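Local structure of microtubule-associated protein 1A/1B, light chain 3, putative (Trypanosoma brucei, 3H9D) at residues Leu32-Glu37 with Gly106-Lys111; Ser42-Leu47 with Met110-Glu115. The protein is a ubiquitin-like protein of the ATG8 family that probably acts in autophagy and, like its relatives, probably becomes attached to membrane lipid. All blocks are in the same frame, centred on the assembly; numbering follows the deposited sequence.

Contact 1: Leu32-Glu37 with Gly106-Lys111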
loop_
_atom_site.group_PDB
_atom_site.type_symbol
_atom_site.label_atom_id
_atom_site.label_comp_id
_atom_site.label_asym_id
_atom_site.label_seq_id
_atom_site.Cartn_x
_atom_site.Cartn_y
_atom_site.Cartn_z
ATOM N N LEU A 32 0.858 20.591 -9.485
ATOM C CA LEU A 32 0.115 19.362 -9.232
ATOM C C LEU A 32 1.057 18.310 -8.668
ATOM O O LEU A 32 2.122 18.068 -9.237
ATOM C CB LEU A 32 -0.548 18.860 -10.520
ATOM C CG LEU A 32 -1.519 19.814 -11.207
ATOM C CD1 LEU A 32 -1.775 19.338 -12.617
ATOM C CD2 LEU A 32 -2.817 19.923 -10.414
ATOM N N PRO A 33 0.679 17.692 -7.534
ATOM C CA PRO A 33 1.568 16.723 -6.887
ATOM C C PRO A 33 1.488 15.343 -7.538
ATOM O O PRO A 33 0.432 14.703 -7.544
ATOM C CB PRO A 33 1.069 16.706 -5.444
ATOM C CG PRO A 33 -0.367 17.062 -5.530
ATOM C CD PRO A 33 -0.577 17.879 -6.783
ATOM N N ILE A 34 2.610 14.910 -8.093
ATOM C CA ILE A 34 2.677 13.692 -8.884
ATOM C C ILE A 34 3.671 12.698 -8.271
ATOM O O ILE A 34 4.784 13.072 -7.884
ATOM C CB ILE A 34 3.019 14.029 -10.389
ATOM C CG1 ILE A 34 1.741 14.246 -11.204
ATOM C CG2 ILE A 34 3.847 12.946 -11.057
ATOM C CD1 ILE A 34 1.109 15.616 -11.035
ATOM N N ILE A 35 3.246 11.441 -8.158
ATOM C CA ILE A 35 4.162 10.333 -7.812
ATOM C C ILE A 35 4.473 9.552 -9.096
ATOM O O ILE A 35 3.566 9.136 -9.806
ATOM C CB ILE A 35 3.578 9.380 -6.707
ATOM C CG1 ILE A 35 3.211 10.149 -5.432
ATOM C CG2 ILE A 35 4.544 8.208 -6.375
ATOM C CD1 ILE A 35 4.383 10.810 -4.740
ATOM N N CYS A 36 5.753 9.354 -9.385
ATOM C CA CYS A 36 6.161 8.758 -10.654
ATOM C C CYS A 36 7.103 7.585 -10.440
ATOM O O CYS A 36 8.271 7.773 -10.069
ATOM C CB CYS A 36 6.817 9.824 -11.540
ATOM S SG CYS A 36 6.526 9.604 -13.295
ATOM N N GLU A 37 6.600 6.370 -10.683
ATOM C CA GLU A 37 7.377 5.157 -10.396
ATOM C C GLU A 37 7.515 4.233 -11.604
ATOM O O GLU A 37 6.668 4.231 -12.468
ATOM C CB GLU A 37 6.762 4.421 -9.198
ATOM C CG GLU A 37 6.731 5.254 -7.905
ATOM C CD GLU A 37 5.944 4.573 -6.799
ATOM O OE1 GLU A 37 6.570 3.955 -5.914
ATOM O OE2 GLU A 37 4.705 4.632 -6.834
ATOM N N GLY A 106 -4.460 12.756 -2.578
ATOM C CA GLY A 106 -4.269 14.010 -3.320
ATOM C C GLY A 106 -3.167 13.948 -4.365
ATOM O O GLY A 106 -2.980 14.898 -5.136
ATOM N N PHE A 107 -2.434 12.832 -4.378
ATOM C CA PHE A 107 -1.364 12.593 -5.345
ATOM C C PHE A 107 -1.927 11.924 -6.587
ATOM O O PHE A 107 -2.893 11.170 -6.502
ATOM C CB PHE A 107 -0.266 11.698 -4.747
ATOM C CG PHE A 107 0.729 12.433 -3.889
ATOM C CD1 PHE A 107 0.781 12.211 -2.512
ATOM C CD2 PHE A 107 1.631 13.339 -4.458
ATOM C CE1 PHE A 107 1.707 12.896 -1.704
ATOM C CE2 PHE A 107 2.560 14.024 -3.666
ATOM C CZ PHE A 107 2.596 13.803 -2.279
ATOM N N LEU A 108 -1.330 12.222 -7.738
ATOM C CA LEU A 108 -1.579 11.458 -8.951
ATOM C C LEU A 108 -0.466 10.434 -9.100
ATOM O O LEU A 108 0.699 10.801 -9.236
ATOM C CB LEU A 108 -1.628 12.370 -10.187
ATOM C CG LEU A 108 -1.733 11.702 -11.570
ATOM C CD1 LEU A 108 -3.120 11.110 -11.779
ATOM C CD2 LEU A 108 -1.399 12.680 -12.690
ATOM N N TYR A 109 -0.824 9.152 -9.071
ATOM C CA TYR A 109 0.169 8.082 -9.201
ATOM C C TYR A 109 0.365 7.680 -10.653
ATOM O O TYR A 109 -0.558 7.204 -11.311
ATOM C CB TYR A 109 -0.208 6.864 -8.342
ATOM C CG TYR A 109 -0.030 7.107 -6.869
ATOM C CD1 TYR A 109 -0.956 7.865 -6.144
ATOM C CD2 TYR A 109 1.069 6.598 -6.199
ATOM C CE1 TYR A 109 -0.778 8.105 -4.780
ATOM C CE2 TYR A 109 1.246 6.820 -4.837
ATOM C CZ TYR A 109 0.324 7.573 -4.134
ATOM O OH TYR A 109 0.523 7.789 -2.785
ATOM N N MET A 110 1.577 7.865 -11.147
ATOM C CA MET A 110 1.873 7.539 -12.534
ATOM C C MET A 110 2.946 6.489 -12.568
ATOM O O MET A 110 3.745 6.408 -11.646
ATOM C CB MET A 110 2.345 8.776 -13.301
ATOM C CG MET A 110 1.394 9.952 -13.231
ATOM S SD MET A 110 1.983 11.345 -14.196
ATOM C CE MET A 110 1.806 10.706 -15.862
ATOM N N LYS A 111 2.936 5.674 -13.618
ATOM C CA LYS A 111 4.027 4.750 -13.913
ATOM C C LYS A 111 4.664 5.180 -15.219
ATOM O O LYS A 111 4.031 5.839 -16.038
ATOM C CB LYS A 111 3.516 3.310 -14.045
ATOM C CG LYS A 111 2.677 2.799 -12.885
ATOM C CD LYS A 111 3.448 1.832 -12.006
ATOM C CE LYS A 111 4.178 2.547 -10.880
ATOM N NZ LYS A 111 4.982 1.601 -10.067
HETATM O O HOH W 1 3.229 5.556 -9.008
#
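Ile35 lies over one face of the Phe107 ring and one face of the Tyr109 ring. Its CD1 sits 3.9 Å from the Phe107 ring centroid, a CH-pi contact 19° off the ring normal. Its CG1 is 4.2 Å from the Tyr109 centroid, again over the face. CG1 stands anti to the carbonyl carbon (chi1 -56°), and from there it touches both rings. At the Phe107 edge lies Ile34 N; Pro33 CB packs obliquely, 3.5 Å from Phe107 CE2. Glu37 OE2 is at the Tyr109 edge, and Tyr109 OH bonds to Asp105.

The backbones of strands 31-38 and 108-113 run parallel here, at the centre of the ubiquitin-like beta-grasp sheet. Four backbone hydrogen bonds join residues 32-37 to 106-111. Met110 N to Ile35 O is the shortest, 2.7 Å, and nearly straight at 168°. Leu108 N bonds to Pro33 O, and Ile35 N and Glu37 N bond back to Leu108 O and Met110 O. One water donates to both Glu37 OE2 and Met110 O, while Glu37 OE2 also bonds to Ser6.

On the other face of the sheet Ile34 and Leu108 lie side by side, Ile34 CG1 3.8 Å from Leu108 CD2. Ile34 CG2 reaches Met110 SD at 4.0 Å. Helix 60-71 covers this face through Phe63, and helix 14-27 reaches Tyr109 through Arg17 and Phe107 through Asp20.

Contact 2: Ser42-Leu47 with Met110-Glu115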
loop_
_atom_site.group_PDB
_atom_site.type_symbol
_atom_site.label_atom_id
_atom_site.label_comp_id
_atom_site.label_asym_id
_atom_site.label_seq_id
_atom_site.Cartn_x
_atom_site.Cartn_y
_atom_site.Cartn_z
ATOM N N SER A 42 9.431 -3.210 -16.753
ATOM C CA SER A 42 10.396 -2.573 -17.652
ATOM C C SER A 42 11.857 -2.507 -17.182
ATOM O O SER A 42 12.154 -2.592 -15.993
ATOM C CB SER A 42 9.897 -1.184 -18.040
ATOM O OG SER A 42 9.440 -0.485 -16.907
ATOM N N ASP A 43 12.755 -2.335 -18.150
ATOM C CA ASP A 43 14.190 -2.233 -17.913
ATOM C C ASP A 43 14.661 -0.784 -17.670
ATOM O O ASP A 43 15.810 -0.430 -17.916
ATOM C CB ASP A 43 14.930 -2.844 -19.101
ATOM C CG ASP A 43 16.389 -3.086 -18.815
ATOM O OD1 ASP A 43 16.769 -3.132 -17.623
ATOM O OD2 ASP A 43 17.159 -3.219 -19.791
ATOM N N ILE A 44 13.770 0.050 -17.167
ATOM C CA ILE A 44 14.103 1.435 -16.892
ATOM C C ILE A 44 14.418 1.648 -15.390
ATOM O O ILE A 44 13.895 0.941 -14.521
ATOM C CB ILE A 44 12.986 2.366 -17.433
ATOM C CG1 ILE A 44 13.512 3.791 -17.657
ATOM C CG2 ILE A 44 11.732 2.283 -16.557
ATOM C CD1 ILE A 44 12.818 4.523 -18.815
ATOM N N GLY A 45 15.293 2.603 -15.099
ATOM C CA GLY A 45 15.724 2.867 -13.721
ATOM C C GLY A 45 14.690 3.593 -12.886
ATOM O O GLY A 45 13.947 4.435 -13.397
ATOM N N GLU A 46 14.652 3.255 -11.600
ATOM C CA GLU A 46 13.735 3.853 -10.625
ATOM C C GLU A 46 14.270 5.228 -10.212
ATOM O O GLU A 46 15.472 5.453 -10.226
ATOM C CB GLU A 46 13.583 2.907 -9.412
ATOM C CG GLU A 46 12.487 3.240 -8.379
ATOM C CD GLU A 46 11.039 3.009 -8.863
ATOM O OE1 GLU A 46 10.406 2.019 -8.419
ATOM O OE2 GLU A 46 10.524 3.824 -9.666
ATOM N N LEU A 47 13.381 6.159 -9.883
ATOM C CA LEU A 47 13.801 7.483 -9.420
ATOM C C LEU A 47 13.897 7.500 -7.899
ATOM O O LEU A 47 12.986 7.036 -7.214
ATOM C CB LEU A 47 12.828 8.576 -9.897
ATOM C CG LEU A 47 12.565 8.825 -11.391
ATOM C CD1 LEU A 47 11.438 9.811 -11.537
ATOM C CD2 LEU A 47 13.811 9.301 -12.146
ATOM N N MET A 110 1.577 7.865 -11.147
ATOM C CA MET A 110 1.873 7.539 -12.534
ATOM C C MET A 110 2.946 6.489 -12.568
ATOM O O MET A 110 3.745 6.408 -11.646
ATOM C CB MET A 110 2.345 8.776 -13.301
ATOM C CG MET A 110 1.394 9.952 -13.231
ATOM S SD MET A 110 1.983 11.345 -14.196
ATOM C CE MET A 110 1.806 10.706 -15.862
ATOM N N LYS A 111 2.936 5.674 -13.618
ATOM C CA LYS A 111 4.027 4.750 -13.913
ATOM C C LYS A 111 4.664 5.180 -15.219
ATOM O O LYS A 111 4.031 5.839 -16.038
ATOM C CB LYS A 111 3.516 3.310 -14.045
ATOM C CG LYS A 111 2.677 2.799 -12.885
ATOM C CD LYS A 111 3.448 1.832 -12.006
ATOM C CE LYS A 111 4.178 2.547 -10.880
ATOM N NZ LYS A 111 4.982 1.601 -10.067
ATOM N N TYR A 112 5.918 4.802 -15.415
ATOM C CA TYR A 112 6.620 5.083 -16.663
ATOM C C TYR A 112 7.364 3.845 -17.149
ATOM O O TYR A 112 7.799 3.003 -16.354
ATOM C CB TYR A 112 7.589 6.285 -16.516
ATOM C CG TYR A 112 8.683 6.070 -15.486
ATOM C CD1 TYR A 112 9.916 5.535 -15.858
ATOM C CD2 TYR A 112 8.484 6.388 -14.141
ATOM C CE1 TYR A 112 10.909 5.314 -14.927
ATOM C CE2 TYR A 112 9.494 6.181 -13.199
ATOM C CZ TYR A 112 10.688 5.631 -13.606
ATOM O OH TYR A 112 11.688 5.408 -12.711
ATOM N N SER A 113 7.511 3.748 -18.466
ATOM C CA SER A 113 8.236 2.645 -19.070
ATOM C C SER A 113 8.852 3.092 -20.381
ATOM O O SER A 113 8.269 3.905 -21.098
ATOM C CB SER A 113 7.293 1.459 -19.322
ATOM O OG SER A 113 7.980 0.400 -19.959
ATOM N N GLY A 114 10.024 2.541 -20.693
ATOM C CA GLY A 114 10.593 2.636 -22.030
ATOM C C GLY A 114 10.045 1.489 -22.861
ATOM O O GLY A 114 9.028 0.893 -22.505
ATOM N N GLU A 115 10.730 1.171 -23.955
ATOM C CA GLU A 115 10.275 0.142 -24.884
ATOM C C GLU A 115 10.699 -1.263 -24.456
ATOM O O GLU A 115 10.128 -2.240 -24.917
ATOM C CB GLU A 115 10.734 0.448 -26.319
ATOM C CG GLU A 115 10.311 1.832 -26.806
ATOM C CD GLU A 115 10.693 2.105 -28.252
ATOM O OE1 GLU A 115 11.679 2.846 -28.493
ATOM O OE2 GLU A 115 9.996 1.585 -29.148
HETATM O O HOH W 2 7.808 1.003 -9.171
#
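Tyr112 and the loop residues Ile44 to Leu47 form the tight part of this contact. The Tyr112 hydroxyl donates to Gly45 O, 2.6 Å from Tyr112 OH. This acceptor lies at the ring edge, in the ring plane. Seen from Gly45, the donor is 15° from the carbonyl plane, with a C=O...donor angle of 133°. Ile44 CG2 approaches the same ring obliquely, 3.5 Å from Tyr112 CE1. Leu47 CG is 3.8 Å from Tyr112 OH.

The loop follows strand 31-38 and leads to strand 51-55. In the ubiquitin-like fold these two antiparallel strands are neighbours, and here their connection folds over the Tyr112-Gly114 part of the chain. Helix 60-71 also packs on Tyr112, through Leu67 and Val71.

Toward Gly114 the fit is looser, with Ile44 CD1 3.9 Å from Gly114 N. The serine pair is close but not hydrogen-bonded: Ser42 CB comes within 3.1 Å of Ser113 OG. Ser42 OG is held by Val39 O, and Ser113 OG donates to Gly114 O. On the solvent side Gly45 is exposed, although its O takes the Tyr112 bond. Near Glu46 a water links two charged groups: it donates to Glu46 OE1 and accepts from Lys111 NZ, 3.0 Å from that nitrogen. Lys111 NZ also bonds to Lys38 O, and Glu46 OE2 to Lys38 N.

In the fold
Both contacts use strand 108-113 and meet along it. Contact 1 is buried near the centre of the chain; contact 2 is partly buried, farther out. Their centres are about 14 Å apart. Contact 1 pairs two strands, so regular backbone bonds dominate, with apolar side chains on both sheet faces. Contact 2 joins a loop to the later part of the strand, and its one direct hydrogen bond comes from a side chain. Met110 and Lys111 belong to both. Glu37 O of contact 1 is 3.1 Å from Tyr112 N of contact 2, a probable hydrogen bond that carries the parallel pairing onward. Cys36 O also packs near Tyr112 and Leu47.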